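Long-range contacts in ABC transporter (Caldanaerobius, PDB 4G68), which probably binds xylan-derived sugars outside the cell as the solute-binding protein of an ABC transporter and delivers them to its membrane permease: residues L195-W201 / F255-R260; Y82-I86 / F99-A103; T220-N225 / V389-Y395. All blocks are in the same frame, centred on the assembly; numbering follows the deposited sequence.

Contact 1 (L195-W201 / F255-R260); sequences LGEKDEW and FMGLTR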
loop_
_atom_site.group_PDB
_atom_site.type_symbol
_atom_site.label_atom_id
_atom_site.label_comp_id
_atom_site.label_asym_id
_atom_site.label_seq_id
_atom_site.Cartn_x
_atom_site.Cartn_y
_atom_site.Cartn_z
ATOM N N LEU C 195 -8.557 -7.774 11.022
ATOM C CA LEU C 195 -8.655 -6.436 10.332
ATOM C C LEU C 195 -8.736 -5.223 11.317
ATOM O O LEU C 195 -9.505 -5.281 12.282
ATOM C CB LEU C 195 -9.786 -6.425 9.305
ATOM C CG LEU C 195 -10.214 -5.088 8.693
ATOM C CD1 LEU C 195 -9.111 -4.465 7.805
ATOM C CD2 LEU C 195 -11.539 -5.167 7.958
ATOM N N GLY C 196 -7.955 -4.135 11.069
ATOM C CA GLY C 196 -8.186 -2.881 11.753
ATOM C C GLY C 196 -8.751 -1.816 10.825
ATOM O O GLY C 196 -8.012 -1.292 9.977
ATOM N N GLU C 197 -10.041 -1.477 10.993
ATOM C CA GLU C 197 -10.759 -0.611 10.028
ATOM C C GLU C 197 -10.915 0.898 10.427
ATOM O O GLU C 197 -11.453 1.707 9.664
ATOM C CB GLU C 197 -12.098 -1.266 9.622
ATOM C CG GLU C 197 -13.159 -0.387 8.957
ATOM C CD GLU C 197 -12.797 0.024 7.514
ATOM O OE1 GLU C 197 -11.681 -0.384 7.078
ATOM O OE2 GLU C 197 -13.611 0.746 6.838
ATOM N N LYS C 198 -10.366 1.276 11.574
ATOM C CA LYS C 198 -10.494 2.655 12.138
ATOM C C LYS C 198 -10.054 3.825 11.228
ATOM O O LYS C 198 -10.634 4.946 11.261
ATOM C CB LYS C 198 -9.661 2.744 13.402
ATOM C CG LYS C 198 -10.062 3.896 14.306
ATOM C CD LYS C 198 -9.143 3.942 15.515
ATOM C CE LYS C 198 -8.947 5.363 16.001
ATOM N NZ LYS C 198 -10.045 5.900 16.851
ATOM N N ASP C 199 -8.975 3.588 10.489
ATOM C CA ASP C 199 -8.434 4.557 9.586
ATOM C C ASP C 199 -8.951 4.307 8.183
ATOM O O ASP C 199 -8.526 4.960 7.275
ATOM C CB ASP C 199 -6.877 4.582 9.699
ATOM C CG ASP C 199 -6.396 5.000 11.117
ATOM O OD1 ASP C 199 -6.847 6.065 11.593
ATOM O OD2 ASP C 199 -5.555 4.303 11.760
ATOM N N GLU C 200 -9.898 3.365 8.025
ATOM C CA GLU C 200 -10.663 3.088 6.751
ATOM C C GLU C 200 -9.918 2.556 5.528
ATOM O O GLU C 200 -10.473 1.770 4.739
ATOM C CB GLU C 200 -11.540 4.282 6.356
ATOM C CG GLU C 200 -12.216 4.873 7.587
ATOM C CD GLU C 200 -13.226 5.946 7.245
ATOM O OE1 GLU C 200 -13.134 6.517 6.137
ATOM O OE2 GLU C 200 -14.126 6.199 8.094
ATOM N N TRP C 201 -8.686 3.035 5.328
ATOM C CA TRP C 201 -7.922 2.542 4.221
ATOM C C TRP C 201 -7.667 1.023 4.244
ATOM O O TRP C 201 -7.798 0.413 3.235
ATOM C CB TRP C 201 -6.682 3.406 3.891
ATOM C CG TRP C 201 -5.592 3.248 4.866
ATOM C CD1 TRP C 201 -5.286 4.062 5.958
ATOM C CD2 TRP C 201 -4.656 2.140 4.927
ATOM N NE1 TRP C 201 -4.231 3.555 6.654
ATOM C CE2 TRP C 201 -3.799 2.395 6.083
ATOM C CE3 TRP C 201 -4.399 1.017 4.114
ATOM C CZ2 TRP C 201 -2.780 1.520 6.448
ATOM C CZ3 TRP C 201 -3.384 0.167 4.486
ATOM C CH2 TRP C 201 -2.581 0.416 5.623
ATOM N N PHE C 255 -13.536 -4.781 15.228
ATOM C CA PHE C 255 -12.538 -4.498 14.164
ATOM C C PHE C 255 -12.575 -3.040 13.707
ATOM O O PHE C 255 -11.529 -2.490 13.378
ATOM C CB PHE C 255 -12.669 -5.499 12.993
ATOM C CG PHE C 255 -13.861 -5.264 12.078
ATOM C CD1 PHE C 255 -13.672 -4.758 10.817
ATOM C CD2 PHE C 255 -15.163 -5.567 12.471
ATOM C CE1 PHE C 255 -14.727 -4.548 9.966
ATOM C CE2 PHE C 255 -16.233 -5.377 11.599
ATOM C CZ PHE C 255 -16.017 -4.847 10.365
ATOM N N MET C 256 -13.771 -2.409 13.718
ATOM C CA MET C 256 -13.923 -1.004 13.242
ATOM C C MET C 256 -13.226 0.027 14.146
ATOM O O MET C 256 -12.935 1.148 13.699
ATOM C CB MET C 256 -15.383 -0.606 12.925
ATOM C CG MET C 256 -15.843 -1.089 11.554
ATOM S SD MET C 256 -17.588 -0.967 11.139
ATOM C CE MET C 256 -18.366 -1.423 12.684
ATOM N N GLY C 257 -12.922 -0.370 15.382
ATOM C CA GLY C 257 -12.202 0.481 16.350
ATOM C C GLY C 257 -10.698 0.258 16.422
ATOM O O GLY C 257 -10.014 0.885 17.228
ATOM N N LEU C 258 -10.180 -0.636 15.582
ATOM C CA LEU C 258 -8.777 -0.987 15.606
ATOM C C LEU C 258 -8.077 -0.462 14.335
ATOM O O LEU C 258 -8.706 -0.338 13.245
ATOM C CB LEU C 258 -8.570 -2.516 15.810
ATOM C CG LEU C 258 -8.091 -3.139 17.153
ATOM C CD1 LEU C 258 -8.759 -2.642 18.444
ATOM C CD2 LEU C 258 -8.177 -4.660 17.078
ATOM N N THR C 259 -6.809 -0.103 14.514
ATOM C CA THR C 259 -5.961 0.467 13.449
ATOM C C THR C 259 -5.266 -0.641 12.671
ATOM O O THR C 259 -5.323 -1.795 13.072
ATOM C CB THR C 259 -4.882 1.389 14.022
ATOM O OG1 THR C 259 -3.967 0.634 14.819
ATOM C CG2 THR C 259 -5.497 2.534 14.853
ATOM N N ARG C 260 -4.610 -0.297 11.558
ATOM C CA ARG C 260 -3.793 -1.278 10.824
ATOM C C ARG C 260 -2.768 -1.954 11.780
ATOM O O ARG C 260 -2.630 -3.176 11.761
ATOM C CB ARG C 260 -3.079 -0.577 9.654
ATOM C CG ARG C 260 -2.185 -1.475 8.776
ATOM C CD ARG C 260 -0.732 -1.580 9.268
ATOM N NE ARG C 260 -0.052 -0.298 9.322
ATOM C CZ ARG C 260 0.630 0.245 8.309
ATOM N NH1 ARG C 260 0.737 -0.375 7.096
ATOM N NH2 ARG C 260 1.217 1.444 8.498
HETATM O O HOH W 1 -4.626 2.313 10.598
#
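Two loops that each run into the start of a helix, 195-201 ahead of helix 201-215 and 255-260 ahead of helix 260-268, interlock here by backbone hydrogen bonds and side-chain packing. Glu197 N gives a practically straight bond (179°) to Phe255 O at 3.0 Å, arriving 36° above the carbonyl plane. Leu258 N takes the same oxygen from the opposite face, so two donors grip it. Lys198 N reaches Leu258 O at 2.9 Å, a less certain bond because the position of that oxygen is itself doubtful. The CA of Gly196 points a C-H at Thr259 O, 3.3 Å away.

Side chains close both flanks. Leu195 CD2 touches CD1 of the Phe255 ring at 3.6 Å, the two crossing at a slant, while Met256 CG and Glu197 CG lie alongside each other. At the other end the CH2 and CZ2 corner of Trp201 presses on Arg260 CG and covers one face of the guanidinium group, the two planes standing 83° apart. Bends at chi2 and chi3 turn the Arg260 chain so that its guanidinium meets this corner. Its NH1 makes a salt bridge with Asp281, and Trp201 NE1 bonds to Asp80. A water accepts from Arg260 N at 2.8 Å and lies close to Asp199 OD2.

Glu197 to Glu200 form a type I beta turn, and Glu200 sits at the N-cap position of helix 201-215. Thr259 is the N-cap of helix 260-268, its OG1 capping Glu262 N. The contact thus joins the lead-in loops of two helices within a chain of the periplasmic-binding-protein family.

Contact 2 (Y82-I86 / F99-A103); sequences YKTKI and FQTWA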
loop_
_atom_site.group_PDB
_atom_site.type_symbol
_atom_site.label_atom_id
_atom_site.label_comp_id
_atom_site.label_asym_id
_atom_site.label_seq_id
_atom_site.Cartn_x
_atom_site.Cartn_y
_atom_site.Cartn_z
ATOM N N TYR C 82 0.620 11.230 9.041
ATOM C CA TYR C 82 1.576 11.822 8.107
ATOM C C TYR C 82 0.818 12.422 6.903
ATOM O O TYR C 82 1.149 13.499 6.380
ATOM C CB TYR C 82 2.567 10.728 7.658
ATOM C CG TYR C 82 3.562 11.227 6.646
ATOM C CD1 TYR C 82 4.739 11.871 7.057
ATOM C CD2 TYR C 82 3.338 11.054 5.274
ATOM C CE1 TYR C 82 5.646 12.325 6.132
ATOM C CE2 TYR C 82 4.243 11.542 4.325
ATOM C CZ TYR C 82 5.386 12.171 4.759
ATOM O OH TYR C 82 6.281 12.638 3.833
ATOM N N LYS C 83 -0.208 11.713 6.438
ATOM C CA LYS C 83 -1.092 12.241 5.407
ATOM C C LYS C 83 -1.554 13.668 5.735
ATOM O O LYS C 83 -1.418 14.607 4.913
ATOM C CB LYS C 83 -2.301 11.320 5.283
ATOM C CG LYS C 83 -1.880 9.969 4.707
ATOM C CD LYS C 83 -3.094 9.107 4.424
ATOM C CE LYS C 83 -2.606 7.764 3.912
ATOM N NZ LYS C 83 -3.364 6.706 4.613
ATOM N N THR C 84 -2.100 13.808 6.947
ATOM C CA THR C 84 -2.565 15.101 7.447
ATOM C C THR C 84 -1.459 16.137 7.442
ATOM O O THR C 84 -1.649 17.242 6.918
ATOM C CB THR C 84 -3.175 14.934 8.839
ATOM O OG1 THR C 84 -4.264 14.013 8.730
ATOM C CG2 THR C 84 -3.696 16.275 9.419
ATOM N N LYS C 85 -0.314 15.752 8.006
ATOM C CA LYS C 85 0.840 16.621 8.187
ATOM C C LYS C 85 1.474 17.130 6.894
ATOM O O LYS C 85 1.776 18.347 6.763
ATOM C CB LYS C 85 1.926 15.880 8.977
ATOM C CG LYS C 85 3.100 16.766 9.348
ATOM C CD LYS C 85 4.150 16.032 10.172
ATOM C CE LYS C 85 5.407 16.874 10.289
ATOM N NZ LYS C 85 6.446 16.264 11.173
ATOM N N ILE C 86 1.714 16.204 5.961
ATOM C CA ILE C 86 2.308 16.571 4.652
ATOM C C ILE C 86 1.357 17.429 3.774
ATOM O O ILE C 86 1.799 18.357 3.113
ATOM C CB ILE C 86 2.923 15.357 3.878
ATOM C CG1 ILE C 86 3.859 15.847 2.776
ATOM C CG2 ILE C 86 1.846 14.445 3.255
ATOM C CD1 ILE C 86 5.044 16.640 3.320
ATOM N N PHE C 99 10.369 14.844 1.053
ATOM C CA PHE C 99 9.244 14.183 1.693
ATOM C C PHE C 99 8.813 12.914 0.980
ATOM O O PHE C 99 8.694 12.905 -0.253
ATOM C CB PHE C 99 8.048 15.155 1.892
ATOM C CG PHE C 99 7.388 15.639 0.615
ATOM C CD1 PHE C 99 6.261 14.973 0.063
ATOM C CD2 PHE C 99 7.842 16.791 -0.003
ATOM C CE1 PHE C 99 5.655 15.442 -1.099
ATOM C CE2 PHE C 99 7.239 17.266 -1.153
ATOM C CZ PHE C 99 6.133 16.604 -1.693
ATOM N N GLN C 100 8.531 11.872 1.775
ATOM C CA GLN C 100 7.942 10.641 1.260
ATOM C C GLN C 100 6.536 10.919 0.757
ATOM O O GLN C 100 5.845 11.758 1.324
ATOM C CB GLN C 100 7.876 9.607 2.394
ATOM C CG GLN C 100 7.253 8.245 2.010
ATOM C CD GLN C 100 7.402 7.184 3.133
ATOM O OE1 GLN C 100 7.882 7.494 4.209
ATOM N NE2 GLN C 100 6.957 5.943 2.879
ATOM N N THR C 101 6.120 10.272 -0.328
ATOM C CA THR C 101 4.732 10.461 -0.802
ATOM C C THR C 101 4.228 9.184 -1.508
ATOM O O THR C 101 4.973 8.170 -1.586
ATOM C CB THR C 101 4.615 11.688 -1.714
ATOM O OG1 THR C 101 3.258 12.142 -1.777
ATOM C CG2 THR C 101 5.145 11.357 -3.115
ATOM N N TRP C 102 2.962 9.242 -1.930
ATOM C CA TRP C 102 2.340 8.259 -2.801
ATOM C C TRP C 102 2.169 8.901 -4.125
ATOM O O TRP C 102 1.544 9.947 -4.265
ATOM C CB TRP C 102 0.995 7.770 -2.271
ATOM C CG TRP C 102 1.168 7.024 -0.967
ATOM C CD1 TRP C 102 1.420 5.681 -0.795
ATOM C CD2 TRP C 102 1.138 7.595 0.374
ATOM N NE1 TRP C 102 1.560 5.375 0.530
ATOM C CE2 TRP C 102 1.379 6.487 1.296
ATOM C CE3 TRP C 102 0.932 8.870 0.888
ATOM C CZ2 TRP C 102 1.400 6.667 2.684
ATOM C CZ3 TRP C 102 0.927 9.051 2.275
ATOM C CH2 TRP C 102 1.169 7.978 3.158
ATOM N N ALA C 103 2.788 8.296 -5.113
ATOM C CA ALA C 103 2.796 8.858 -6.458
ATOM C C ALA C 103 1.446 8.641 -7.107
ATOM O O ALA C 103 0.670 7.777 -6.662
ATOM C CB ALA C 103 3.872 8.195 -7.286
#
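Helix 79-91 lies against strand 98-102, where Tyr82, Lys83 and Ile86 meet Phe99, Gln100 and Trp102; the axes of 82-86 and 99-102 pass 10.3 Å apart at 113°.

The polar part is a single hydrogen bond. Tyr82 OH donates to the backbone oxygen Gln100 O at 2.7 Å, with a C=O...O angle of 124° and the hydroxyl slightly tilted from the carbonyl plane. Gln100 O lies in the plane of the phenol ring, at its edge. With CG anti to the backbone N (chi1 178°), the ring of Tyr82 reaches straight out from the helix to the strand, and the bond fixes where its buried hydroxyl ends. In the side chain of the same glutamine, Gln100 OE1 accepts from Leu46 N.

Apolar packing fills in around that bond. Ile86 lies nearly perpendicular to Phe99: Ile86 CD1 rests on Phe99 CB at 3.6 Å, and Ile86 CG1 comes to 3.7 Å from Phe99 CD1. Within the helix, Ile86 CB sits over one face of the Tyr82 ring, toward its rim. Tyr82 CD2 meets Trp102 CH2 more loosely, at 4.3 Å.

The aliphatic part of Lys83 runs across Trp102. Lys83 CG lies 3.8 Å from Trp102 CZ3. Lys83 CE lies 3.9 Å from Trp102 CH2. Any cation-pi attraction is long and weak at best, for Lys83 NZ is 5.4 Å from the centroid of the six-membered ring of Trp102; its charge is paired with Asp80 and also meets the Trp201 ring.

Strand 98-102 runs between the parallel strand 40-45 and the antiparallel strand 317-325, and a helix laid over such a central sheet is the layered alpha/beta build of a solute-binding protein lobe.

Contact 3 (T220-N225 / V389-Y395); sequences TRDALN and VPAWDIY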
loop_
_atom_site.group_PDB
_atom_site.type_symbol
_atom_site.label_atom_id
_atom_site.label_comp_id
_atom_site.label_asym_id
_atom_site.label_seq_id
_atom_site.Cartn_x
_atom_site.Cartn_y
_atom_site.Cartn_z
ATOM N N THR C 220 -12.440 -0.532 -13.441
ATOM C CA THR C 220 -11.966 0.244 -12.320
ATOM C C THR C 220 -11.328 1.573 -12.814
ATOM O O THR C 220 -11.732 2.679 -12.389
ATOM C CB THR C 220 -10.936 -0.574 -11.513
ATOM O OG1 THR C 220 -11.640 -1.551 -10.716
ATOM C CG2 THR C 220 -10.111 0.329 -10.617
ATOM N N ARG C 221 -10.387 1.448 -13.745
ATOM C CA ARG C 221 -9.655 2.621 -14.243
ATOM C C ARG C 221 -10.664 3.659 -14.754
ATOM O O ARG C 221 -10.588 4.812 -14.374
ATOM C CB ARG C 221 -8.633 2.215 -15.298
ATOM C CG ARG C 221 -7.382 1.530 -14.722
ATOM C CD ARG C 221 -6.266 1.495 -15.802
ATOM N NE ARG C 221 -5.230 0.424 -15.804
ATOM C CZ ARG C 221 -4.101 0.435 -15.079
ATOM N NH1 ARG C 221 -3.824 1.385 -14.167
ATOM N NH2 ARG C 221 -3.268 -0.595 -15.241
ATOM N N ASP C 222 -11.638 3.195 -15.535
ATOM C CA ASP C 222 -12.669 4.017 -16.175
ATOM C C ASP C 222 -13.624 4.678 -15.191
ATOM O O ASP C 222 -14.046 5.811 -15.412
ATOM C CB ASP C 222 -13.465 3.179 -17.200
ATOM C CG ASP C 222 -12.694 2.925 -18.455
ATOM O OD1 ASP C 222 -11.641 3.594 -18.609
ATOM O OD2 ASP C 222 -13.132 2.104 -19.296
ATOM N N ALA C 223 -13.987 3.972 -14.121
ATOM C CA ALA C 223 -14.827 4.554 -13.108
ATOM C C ALA C 223 -14.036 5.626 -12.381
ATOM O O ALA C 223 -14.579 6.704 -12.082
ATOM C CB ALA C 223 -15.326 3.497 -12.129
ATOM N N LEU C 224 -12.754 5.354 -12.133
ATOM C CA LEU C 224 -11.931 6.276 -11.346
ATOM C C LEU C 224 -11.573 7.539 -12.155
ATOM O O LEU C 224 -11.342 8.603 -11.568
ATOM C CB LEU C 224 -10.674 5.593 -10.788
ATOM C CG LEU C 224 -10.864 4.425 -9.816
ATOM C CD1 LEU C 224 -9.540 3.744 -9.560
ATOM C CD2 LEU C 224 -11.476 4.864 -8.502
ATOM N N ASN C 225 -11.529 7.385 -13.476
ATOM C CA ASN C 225 -11.237 8.458 -14.430
ATOM C C ASN C 225 -12.505 9.227 -14.900
ATOM O O ASN C 225 -12.426 10.129 -15.746
ATOM C CB ASN C 225 -10.538 7.867 -15.658
ATOM C CG ASN C 225 -9.065 7.713 -15.474
ATOM O OD1 ASN C 225 -8.437 8.605 -14.971
ATOM N ND2 ASN C 225 -8.501 6.600 -15.961
ATOM N N VAL C 389 -3.515 -1.859 -10.643
ATOM C CA VAL C 389 -4.019 -0.493 -10.457
ATOM C C VAL C 389 -3.851 -0.129 -8.982
ATOM O O VAL C 389 -4.038 -0.986 -8.113
ATOM C CB VAL C 389 -5.504 -0.391 -10.905
ATOM C CG1 VAL C 389 -6.445 -1.123 -9.929
ATOM C CG2 VAL C 389 -5.891 1.076 -11.155
ATOM N N PRO C 390 -3.427 1.118 -8.676
ATOM C CA PRO C 390 -3.222 1.445 -7.229
ATOM C C PRO C 390 -4.512 1.447 -6.421
ATOM O O PRO C 390 -5.612 1.543 -6.993
ATOM C CB PRO C 390 -2.615 2.870 -7.266
ATOM C CG PRO C 390 -1.998 2.997 -8.657
ATOM C CD PRO C 390 -2.939 2.209 -9.558
ATOM N N ALA C 391 -4.386 1.366 -5.115
ATOM C CA ALA C 391 -5.543 1.466 -4.198
ATOM C C ALA C 391 -6.263 2.768 -4.470
ATOM O O ALA C 391 -5.626 3.814 -4.818
ATOM C CB ALA C 391 -5.049 1.464 -2.785
ATOM N N TRP C 392 -7.588 2.761 -4.305
ATOM C CA TRP C 392 -8.394 3.928 -4.812
ATOM C C TRP C 392 -8.167 5.226 -4.058
ATOM O O TRP C 392 -8.338 6.339 -4.594
ATOM C CB TRP C 392 -9.869 3.526 -4.796
ATOM C CG TRP C 392 -10.239 2.387 -5.766
ATOM C CD1 TRP C 392 -9.415 1.401 -6.322
ATOM C CD2 TRP C 392 -11.587 2.073 -6.227
ATOM N NE1 TRP C 392 -10.141 0.546 -7.133
ATOM C CE2 TRP C 392 -11.469 0.891 -7.097
ATOM C CE3 TRP C 392 -12.853 2.660 -6.023
ATOM C CZ2 TRP C 392 -12.574 0.341 -7.736
ATOM C CZ3 TRP C 392 -13.942 2.072 -6.631
ATOM C CH2 TRP C 392 -13.805 0.929 -7.472
ATOM N N ASP C 393 -7.785 5.134 -2.783
ATOM C CA ASP C 393 -7.454 6.297 -1.998
ATOM C C ASP C 393 -6.108 6.956 -2.388
ATOM O O ASP C 393 -5.912 8.151 -2.075
ATOM C CB ASP C 393 -7.524 6.081 -0.461
ATOM C CG ASP C 393 -6.412 5.127 0.112
ATOM O OD1 ASP C 393 -5.742 4.442 -0.709
ATOM O OD2 ASP C 393 -6.266 5.011 1.411
ATOM N N ILE C 394 -5.203 6.178 -3.006
ATOM C CA ILE C 394 -3.976 6.720 -3.654
ATOM C C ILE C 394 -4.266 7.170 -5.069
ATOM O O ILE C 394 -3.493 7.990 -5.594
ATOM C CB ILE C 394 -2.876 5.662 -3.835
ATOM C CG1 ILE C 394 -2.280 5.237 -2.507
ATOM C CG2 ILE C 394 -1.765 6.137 -4.809
ATOM C CD1 ILE C 394 -1.282 4.101 -2.673
ATOM N N TYR C 395 -5.266 6.562 -5.741
ATOM C CA TYR C 395 -5.547 6.870 -7.187
ATOM C C TYR C 395 -6.467 8.122 -7.281
ATOM O O TYR C 395 -6.224 9.045 -8.056
ATOM C CB TYR C 395 -6.146 5.654 -7.961
ATOM C CG TYR C 395 -6.207 5.771 -9.495
ATOM C CD1 TYR C 395 -5.216 5.168 -10.296
ATOM C CD2 TYR C 395 -7.227 6.492 -10.137
ATOM C CE1 TYR C 395 -5.234 5.270 -11.696
ATOM C CE2 TYR C 395 -7.266 6.617 -11.537
ATOM C CZ TYR C 395 -6.283 5.978 -12.310
ATOM O OH TYR C 395 -6.316 6.075 -13.703
HETATM O O HOH W 2 -10.131 -2.115 -8.290
#
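Leu224 wedges between two aromatic side chains, Trp392 and Tyr395. CD2 stands over one face of the indole, a CH-pi contact 3.9 Å from the centroid of the six-membered ring, with the two side chains nearly perpendicular. CD1 lies between the indole and the phenol. Leu224 CD1 and CB are both 3.6 Å from Tyr395 CD2, CB at a slant to the ring. With CG anti to its carbonyl carbon (chi1 -62°), Leu224 brings its branch point toward the two rings.

Thr220, one helical turn earlier, meets the indole at a slant, with CG2 3.5 Å from Trp392 NE1. A water in the plane of the indole accepts from Trp392 NE1 and donates to Thr220 OG1, both at 2.9 Å, and satisfies the buried N-H. Asn225 swings its amide at 67° to the Tyr395 ring, and Asn225 ND2 makes a weak bond to Tyr395 OH, 3.2 Å long and bent to 121°. Arg221 and Val389 run antiparallel alongside each other, with Val389 CB over one face of the guanidinium group.

With an alanine at Trp392, Leu224 CD2 would probably lose the surface it rests on, and the water on Thr220 OG1 its N-H partner.

Helix 217-224 thus lies against the short helix 392-395. Around Trp392 are His404, stacked on the indole, Phe235 of helix 233-248 and Ala211 of helix 201-215, while Val389 pairs by its backbone with Tyr315 and Gly317.

In the fold
From the N terminus, contact 2 comes first and closes the shortest loop, bringing strand 98-102 back against helix 79-91 with only 12 residues between its segments. Contact 1 opens later, at 195-201, and closes at 255-260 around a largely helical stretch. Contact 3 starts inside that stretch, at 220-225, and reaches forward to 389-395 near the C-terminal end, so contacts 1 and 3 cross while contact 2 stands in series with both. Their centres lie about 19 to 21 Å apart, yet all three touch: Trp201 meets Lys83 and Asp393, and Trp102 meets Ile394. The touches on Lys83 and Trp102 tie the helix and strand of contact 2 to the loops and helices of the other two.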